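PDB 3CYJ: mandelate racemase/muconate lactonizing enzyme-like protein from Rubrobacter xylanophilus DSM 9941, which belongs to the enolase superfamily, pairing an N-terminal capping domain with a C-terminal beta/alpha barrel that carries a bound sodium ion. Local coordinates for residues F140-G153 and P175-E187. Numbering follows the deposited sequence.
Sequences FTSYPLRRLQEQLG and PERVRAAREAIGE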
ATOM      1  N   PHE A 140      22.885  28.609  18.711  1.00 39.89           N
ATOM      2  CA  PHE A 140      22.875  29.048  17.321  1.00 39.86           C
ATOM      3  C   PHE A 140      24.213  28.789  16.644  1.00 39.54           C
ATOM      4  O   PHE A 140      25.280  28.749  17.314  1.00 39.37           O
ATOM      5  CB  PHE A 140      22.437  30.509  17.216  1.00 38.37           C
ATOM      6  CG  PHE A 140      21.175  30.771  17.940  1.00 40.56           C
ATOM      7  CD1 PHE A 140      19.953  30.389  17.382  1.00 40.09           C
ATOM      8  CD2 PHE A 140      21.196  31.291  19.239  1.00 39.70           C
ATOM      9  CE1 PHE A 140      18.761  30.567  18.115  1.00 41.17           C
ATOM     10  CE2 PHE A 140      20.022  31.491  19.975  1.00 38.84           C
ATOM     11  CZ  PHE A 140      18.793  31.137  19.417  1.00 38.92           C
ATOM     12  N   THR A 141      24.131  28.596  15.328  1.00 38.39           N
ATOM     13  CA  THR A 141      25.284  28.281  14.517  1.00 39.03           C
ATOM     14  C   THR A 141      26.275  29.443  14.415  1.00 39.91           C
ATOM     15  O   THR A 141      27.465  29.237  14.088  1.00 40.04           O
ATOM     16  CB  THR A 141      24.881  27.724  13.117  1.00 38.30           C
ATOM     17  OG1 THR A 141      23.789  28.505  12.598  1.00 37.67           O
ATOM     18  CG2 THR A 141      24.471  26.235  13.226  1.00 38.15           C
ATOM     19  N   SER A 142      25.804  30.648  14.723  1.00 41.10           N
ATOM     20  CA  SER A 142      26.697  31.805  14.783  1.00 43.25           C
ATOM     21  C   SER A 142      27.557  31.871  16.067  1.00 44.34           C
ATOM     22  O   SER A 142      28.538  32.613  16.102  1.00 45.26           O
ATOM     23  CB  SER A 142      25.878  33.092  14.716  1.00 42.19           C
ATOM     24  OG  SER A 142      24.987  33.087  15.805  1.00 43.88           O
ATOM     25  N   TYR A 143      27.165  31.171  17.133  1.00 45.34           N
ATOM     26  CA  TYR A 143      27.928  31.229  18.388  1.00 45.92           C
ATOM     27  C   TYR A 143      29.345  30.664  18.253  1.00 47.45           C
ATOM     28  O   TYR A 143      29.535  29.506  17.805  1.00 48.83           O
ATOM     29  CB  TYR A 143      27.243  30.423  19.479  1.00 44.90           C
ATOM     30  CG  TYR A 143      26.066  31.092  20.128  1.00 43.66           C
ATOM     31  CD1 TYR A 143      25.591  32.311  19.678  1.00 45.07           C
ATOM     32  CD2 TYR A 143      25.395  30.475  21.171  1.00 43.04           C
ATOM     33  CE1 TYR A 143      24.477  32.925  20.292  1.00 43.58           C
ATOM     34  CE2 TYR A 143      24.313  31.071  21.778  1.00 41.10           C
ATOM     35  CZ  TYR A 143      23.849  32.282  21.335  1.00 42.67           C
ATOM     36  OH  TYR A 143      22.737  32.840  21.971  1.00 45.20           O
ATOM     37  N   PRO A 144      30.353  31.433  18.697  1.00 47.57           N
ATOM     38  CA  PRO A 144      31.636  30.726  18.842  1.00 47.61           C
ATOM     39  C   PRO A 144      31.494  29.668  19.936  1.00 47.62           C
ATOM     40  O   PRO A 144      30.562  29.737  20.721  1.00 46.61           O
ATOM     41  CB  PRO A 144      32.625  31.846  19.259  1.00 47.79           C
ATOM     42  CG  PRO A 144      31.894  33.174  18.937  1.00 47.79           C
ATOM     43  CD  PRO A 144      30.415  32.837  19.135  1.00 47.14           C
ATOM     44  N   LEU A 145      32.426  28.715  19.975  1.00 48.57           N
ATOM     45  CA  LEU A 145      32.399  27.543  20.881  1.00 49.74           C
ATOM     46  C   LEU A 145      32.188  27.831  22.387  1.00 50.47           C
ATOM     47  O   LEU A 145      31.397  27.156  23.052  1.00 50.42           O
ATOM     48  CB  LEU A 145      33.714  26.808  20.719  1.00 49.77           C
ATOM     49  CG  LEU A 145      33.909  25.553  19.889  1.00 52.20           C
ATOM     50  CD1 LEU A 145      32.743  25.231  18.980  1.00 53.85           C
ATOM     51  CD2 LEU A 145      35.204  25.690  19.124  1.00 54.05           C
ATOM     52  N   ARG A 146      32.889  28.850  22.900  1.00 51.01           N
ATOM     53  CA  ARG A 146      32.790  29.304  24.301  1.00 50.86           C
ATOM     54  C   ARG A 146      31.394  29.776  24.624  1.00 49.95           C
ATOM     55  O   ARG A 146      30.851  29.448  25.684  1.00 50.72           O
ATOM     56  CB  ARG A 146      33.815  30.441  24.638  1.00 50.41           C
ATOM     57  N   ARG A 147      30.805  30.554  23.722  1.00 49.07           N
ATOM     58  CA  ARG A 147      29.515  31.134  24.007  1.00 48.14           C
ATOM     59  C   ARG A 147      28.404  30.034  23.941  1.00 47.59           C
ATOM     60  O   ARG A 147      27.421  30.046  24.714  1.00 46.50           O
ATOM     61  CB  ARG A 147      29.262  32.346  23.102  1.00 48.70           C
ATOM     62  CG  ARG A 147      27.839  32.493  22.648  1.00 51.31           C
ATOM     63  CD  ARG A 147      27.338  33.893  22.442  1.00 57.82           C
ATOM     64  NE  ARG A 147      28.337  34.941  22.340  1.00 61.04           N
ATOM     65  CZ  ARG A 147      28.140  36.135  22.883  1.00 62.95           C
ATOM     66  NH1 ARG A 147      29.067  37.074  22.791  1.00 63.67           N
ATOM     67  NH2 ARG A 147      27.003  36.371  23.541  1.00 61.58           N
ATOM     68  N   LEU A 148      28.598  29.080  23.043  1.00 46.30           N
ATOM     69  CA  LEU A 148      27.740  27.891  22.971  1.00 46.37           C
ATOM     70  C   LEU A 148      27.848  27.084  24.285  1.00 45.98           C
ATOM     71  O   LEU A 148      26.843  26.717  24.900  1.00 45.66           O
ATOM     72  CB  LEU A 148      28.155  27.056  21.747  1.00 44.92           C
ATOM     73  CG  LEU A 148      27.618  25.628  21.610  1.00 46.85           C
ATOM     74  CD1 LEU A 148      26.075  25.635  21.381  1.00 42.75           C
ATOM     75  CD2 LEU A 148      28.344  24.850  20.483  1.00 42.29           C
ATOM     76  N   GLN A 149      29.076  26.832  24.742  1.00 46.36           N
ATOM     77  CA  GLN A 149      29.270  26.117  26.012  1.00 45.87           C
ATOM     78  C   GLN A 149      28.664  26.830  27.213  1.00 45.54           C
ATOM     79  O   GLN A 149      28.116  26.194  28.092  1.00 45.08           O
ATOM     80  CB  GLN A 149      30.754  25.892  26.259  1.00 46.67           C
ATOM     81  CG  GLN A 149      31.397  24.965  25.295  1.00 46.78           C
ATOM     82  CD  GLN A 149      32.803  24.571  25.745  1.00 53.37           C
ATOM     83  OE1 GLN A 149      33.669  25.417  25.858  1.00 54.29           O
ATOM     84  NE2 GLN A 149      33.030  23.265  25.978  1.00 53.06           N
ATOM     85  N   GLU A 150      28.744  28.158  27.237  1.00 45.57           N
ATOM     86  CA  GLU A 150      28.251  28.910  28.385  1.00 46.45           C
ATOM     87  C   GLU A 150      26.736  28.925  28.416  1.00 46.66           C
ATOM     88  O   GLU A 150      26.101  28.874  29.493  1.00 46.71           O
ATOM     89  CB  GLU A 150      28.821  30.342  28.419  1.00 46.41           C
ATOM     90  CG  GLU A 150      30.273  30.376  28.936  1.00 51.94           C
ATOM     91  CD  GLU A 150      31.032  31.711  28.687  1.00 60.60           C
ATOM     92  OE1 GLU A 150      31.991  32.004  29.478  1.00 62.79           O
ATOM     93  OE2 GLU A 150      30.695  32.449  27.716  1.00 60.00           O
ATOM     94  N   GLN A 151      26.129  29.015  27.240  1.00 45.75           N
ATOM     95  CA  GLN A 151      24.694  28.986  27.225  1.00 46.53           C
ATOM     96  C   GLN A 151      24.138  27.617  27.658  1.00 46.38           C
ATOM     97  O   GLN A 151      23.271  27.553  28.530  1.00 46.56           O
ATOM     98  CB  GLN A 151      24.135  29.350  25.846  1.00 46.59           C
ATOM     99  CG  GLN A 151      22.635  29.413  25.878  1.00 44.75           C
ATOM    100  CD  GLN A 151      22.128  29.890  24.572  1.00 45.77           C
ATOM    101  OE1 GLN A 151      22.199  29.149  23.571  1.00 43.74           O
ATOM    102  NE2 GLN A 151      21.674  31.152  24.528  1.00 43.82           N
ATOM    103  N   LEU A 152      24.616  26.545  27.030  1.00 46.13           N
ATOM    104  CA  LEU A 152      24.164  25.209  27.389  1.00 47.25           C
ATOM    105  C   LEU A 152      24.524  24.846  28.842  1.00 47.19           C
ATOM    106  O   LEU A 152      23.674  24.348  29.580  1.00 47.61           O
ATOM    107  CB  LEU A 152      24.756  24.158  26.430  1.00 47.91           C
ATOM    108  CG  LEU A 152      24.373  24.162  24.910  1.00 50.50           C
ATOM    109  CD1 LEU A 152      24.436  22.757  24.315  1.00 51.05           C
ATOM    110  CD2 LEU A 152      22.994  24.707  24.630  1.00 48.65           C
ATOM    111  N   GLY A 153      25.774  25.107  29.249  1.00 47.20           N
ATOM    112  CA  GLY A 153      26.252  24.769  30.596  1.00 46.41           C
ATOM    113  C   GLY A 153      25.403  25.524  31.581  1.00 47.33           C
ATOM    114  O   GLY A 153      24.970  24.983  32.604  1.00 46.95           O
ATOM    115  N   PRO A 175      30.846  18.430  14.203  1.00 45.70           N
ATOM    116  CA  PRO A 175      31.398  17.445  15.145  1.00 45.88           C
ATOM    117  C   PRO A 175      32.120  18.053  16.341  1.00 45.52           C
ATOM    118  O   PRO A 175      31.832  17.664  17.454  1.00 45.31           O
ATOM    119  CB  PRO A 175      32.327  16.610  14.289  1.00 46.10           C
ATOM    120  CG  PRO A 175      31.761  16.772  12.888  1.00 45.76           C
ATOM    121  CD  PRO A 175      31.300  18.171  12.826  1.00 46.02           C
ATOM    122  N   GLU A 176      32.976  19.047  16.158  1.00 46.25           N
ATOM    123  CA  GLU A 176      33.501  19.695  17.364  1.00 47.08           C
ATOM    124  C   GLU A 176      32.521  20.558  18.126  1.00 46.03           C
ATOM    125  O   GLU A 176      32.647  20.672  19.344  1.00 46.81           O
ATOM    126  CB  GLU A 176      34.856  20.378  17.176  1.00 47.52           C
ATOM    127  CG  GLU A 176      34.887  21.512  16.232  1.00 54.98           C
ATOM    128  CD  GLU A 176      36.244  22.284  16.302  1.00 62.95           C
ATOM    129  OE1 GLU A 176      36.641  22.862  15.257  1.00 65.88           O
ATOM    130  OE2 GLU A 176      36.905  22.303  17.391  1.00 64.42           O
ATOM    131  N   ARG A 177      31.524  21.145  17.454  1.00 44.83           N
ATOM    132  CA  ARG A 177      30.534  21.926  18.176  0.50 44.57           C
ATOM    133  C   ARG A 177      29.700  21.019  19.074  1.00 44.82           C
ATOM    134  O   ARG A 177      29.428  21.369  20.208  1.00 44.72           O
ATOM    135  CB  ARG A 177      29.668  22.761  17.222  0.50 44.82           C
ATOM    136  CG  ARG A 177      30.477  23.781  16.414  0.50 43.00           C
ATOM    137  CD  ARG A 177      29.625  24.665  15.523  0.50 39.58           C
ATOM    138  NE  ARG A 177      28.641  25.463  16.260  0.50 38.75           N
ATOM    139  CZ  ARG A 177      28.890  26.639  16.838  0.50 36.81           C
ATOM    140  NH1 ARG A 177      30.128  27.157  16.784  0.50 35.18           N
ATOM    141  NH2 ARG A 177      27.899  27.290  17.473  0.50 29.73           N
ATOM    142  N   VAL A 178      29.317  19.832  18.588  1.00 45.07           N
ATOM    143  CA  VAL A 178      28.560  18.904  19.449  1.00 46.27           C
ATOM    144  C   VAL A 178      29.421  18.280  20.561  1.00 47.32           C
ATOM    145  O   VAL A 178      28.960  18.103  21.683  1.00 47.49           O
ATOM    146  CB  VAL A 178      27.784  17.775  18.676  1.00 45.97           C
ATOM    147  CG1 VAL A 178      26.690  18.377  17.788  1.00 46.74           C
ATOM    148  CG2 VAL A 178      28.706  16.899  17.854  1.00 45.36           C
ATOM    149  N   ARG A 179      30.679  17.970  20.244  1.00 48.29           N
ATOM    150  CA  ARG A 179      31.642  17.519  21.260  1.00 48.92           C
ATOM    151  C   ARG A 179      31.861  18.545  22.362  1.00 48.68           C
ATOM    152  O   ARG A 179      31.876  18.180  23.531  1.00 49.02           O
ATOM    153  CB  ARG A 179      32.954  17.075  20.613  1.00 48.51           C
ATOM    154  CG  ARG A 179      32.778  15.659  20.014  1.00 51.22           C
ATOM    155  CD  ARG A 179      34.083  15.048  19.565  1.00 57.42           C
ATOM    156  NE  ARG A 179      34.761  15.965  18.658  1.00 60.93           N
ATOM    157  CZ  ARG A 179      34.955  15.710  17.361  1.00 63.01           C
ATOM    158  NH1 ARG A 179      34.513  14.526  16.854  1.00 57.86           N
ATOM    159  NH2 ARG A 179      35.604  16.626  16.598  1.00 58.81           N
ATOM    160  N   ALA A 180      31.977  19.818  21.978  1.00 48.68           N
ATOM    161  CA  ALA A 180      32.073  20.948  22.920  1.00 49.08           C
ATOM    162  C   ALA A 180      30.848  21.120  23.795  1.00 49.74           C
ATOM    163  O   ALA A 180      30.949  21.438  24.996  1.00 51.05           O
ATOM    164  CB  ALA A 180      32.349  22.282  22.166  1.00 48.98           C
ATOM    165  N   ALA A 181      29.681  20.932  23.194  1.00 49.42           N
ATOM    166  CA  ALA A 181      28.423  20.996  23.949  1.00 49.11           C
ATOM    167  C   ALA A 181      28.347  19.845  24.969  1.00 48.14           C
ATOM    168  O   ALA A 181      27.886  20.022  26.089  1.00 48.65           O
ATOM    169  CB  ALA A 181      27.182  20.989  22.961  1.00 47.15           C
ATOM    170  N   ARG A 182      28.772  18.662  24.569  1.00 47.80           N
ATOM    171  CA  ARG A 182      28.731  17.527  25.480  1.00 49.35           C
ATOM    172  C   ARG A 182      29.645  17.739  26.712  1.00 50.48           C
ATOM    173  O   ARG A 182      29.293  17.363  27.856  1.00 50.25           O
ATOM    174  CB  ARG A 182      29.083  16.221  24.758  1.00 48.87           C
ATOM    175  CG  ARG A 182      29.143  14.982  25.708  1.00 48.71           C
ATOM    176  CD  ARG A 182      27.834  14.825  26.489  1.00 44.08           C
ATOM    177  NE  ARG A 182      26.822  14.185  25.691  1.00 44.59           N
ATOM    178  CZ  ARG A 182      25.534  14.171  26.015  1.00 44.82           C
ATOM    179  NH1 ARG A 182      25.144  14.784  27.125  1.00 42.14           N
ATOM    180  NH2 ARG A 182      24.652  13.518  25.254  1.00 37.62           N
ATOM    181  N   GLU A 183      30.794  18.373  26.462  1.00 51.45           N
ATOM    182  CA  GLU A 183      31.782  18.614  27.494  1.00 53.54           C
ATOM    183  C   GLU A 183      31.196  19.579  28.515  1.00 53.12           C
ATOM    184  O   GLU A 183      31.278  19.361  29.719  1.00 52.06           O
ATOM    185  CB  GLU A 183      33.093  19.143  26.892  1.00 54.65           C
ATOM    186  CG  GLU A 183      34.238  19.328  27.927  1.00 59.99           C
ATOM    187  CD  GLU A 183      34.119  20.654  28.692  1.00 67.71           C
ATOM    188  OE1 GLU A 183      33.657  21.652  28.079  1.00 67.08           O
ATOM    189  OE2 GLU A 183      34.454  20.689  29.912  1.00 70.67           O
ATOM    190  N   ALA A 184      30.587  20.638  28.004  1.00 52.95           N
ATOM    191  CA  ALA A 184      29.904  21.602  28.839  1.00 52.53           C
ATOM    192  C   ALA A 184      28.776  21.039  29.766  1.00 52.64           C
ATOM    193  O   ALA A 184      28.531  21.581  30.830  1.00 53.12           O
ATOM    194  CB  ALA A 184      29.399  22.749  27.978  1.00 51.27           C
ATOM    195  N   ILE A 185      28.053  20.004  29.368  1.00 52.49           N
ATOM    196  CA  ILE A 185      26.833  19.650  30.124  1.00 51.90           C
ATOM    197  C   ILE A 185      26.986  18.350  30.926  1.00 52.39           C
ATOM    198  O   ILE A 185      26.253  18.111  31.894  1.00 51.96           O
ATOM    199  CB  ILE A 185      25.558  19.567  29.174  1.00 51.74           C
ATOM    200  CG1 ILE A 185      25.733  18.424  28.144  1.00 49.16           C
ATOM    201  CG2 ILE A 185      25.293  20.945  28.489  1.00 51.08           C
ATOM    202  CD1 ILE A 185      24.674  18.281  27.087  1.00 46.14           C
ATOM    203  N   GLY A 186      27.927  17.510  30.515  1.00 52.74           N
ATOM    204  CA  GLY A 186      28.110  16.217  31.166  1.00 54.18           C
ATOM    205  C   GLY A 186      27.220  15.137  30.588  1.00 55.10           C
ATOM    206  O   GLY A 186      26.302  15.417  29.802  1.00 54.74           O
ATOM    207  N   GLU A 187      27.470  13.900  31.005  1.00 56.23           N
ATOM    208  CA  GLU A 187      26.765  12.731  30.486  1.00 57.39           C
ATOM    209  C   GLU A 187      25.332  12.531  30.968  1.00 57.35           C
ATOM    210  O   GLU A 187      24.671  11.532  30.584  1.00 57.73           O
ATOM    211  CB  GLU A 187      27.559  11.458  30.797  1.00 58.01           C
ATOM    212  CG  GLU A 187      28.978  11.448  30.181  1.00 63.74           C
ATOM    213  CD  GLU A 187      28.981  11.467  28.640  1.00 69.80           C
ATOM    214  OE1 GLU A 187      27.961  11.052  28.015  1.00 71.74           O
ATOM    215  OE2 GLU A 187      30.012  11.902  28.058  1.00 70.44           O
TER
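In the conformer described here, one of two modelled, Arg-177 reaches out of helix 174-185 and takes hold of the carbonyl oxygen of Tyr-143, in the loop that leads into helix 145-157; the two helices are neighbours on the outside of the C-terminal beta/alpha barrel of this enolase-superfamily chain. Its grip is end-on, NH1 and NH2 both donating to that one oxygen. NH1 lies 2.6 Å from Tyr-143 O, almost in line with the C=O, while NH2 uses a lone pair in the carbonyl plane. A bend at chi3 turns the guanidinium toward the loop, and the acceptor sits close to the plane of the group. Thr-141 O stands over one guanidinium face and CD2 of Leu-148 over the other, both offset toward the rim. Further back along the arginine, CD1 of Leu-145 packs on CG. In this conformer Arg-177 NE, buried here, has no polar partner in the model.

The segments of the two helices run in roughly the same direction, 39° apart, and their axes come within 8.5 Å. Alanines line the side of helix 174-185 that meets the other helix: the methyl of Ala-184 meets CB of Gln-149 at 3.8 Å, and CD1 of Leu-152 touches CB of Ala-181. Leu-152 and Ala-181 also reach Val-163 and Met-165, respectively, on strand 162-166, the barrel strand between the helices in sequence. CB of Leu-152 in turn rests against CG2 of Ile-185.

On the outer side Gln-149, extended beyond CG, reaches with its amide to helix 174-185. OE1 of Glu-183 lies 2.7 Å from NE2 of Gln-149, with carboxylate and amide planes 62° apart. NE2 donates to Ala-180 O over 2.9 Å at 160°, approaching from the face of that carbonyl opposite the helical donor, Ala-184 N.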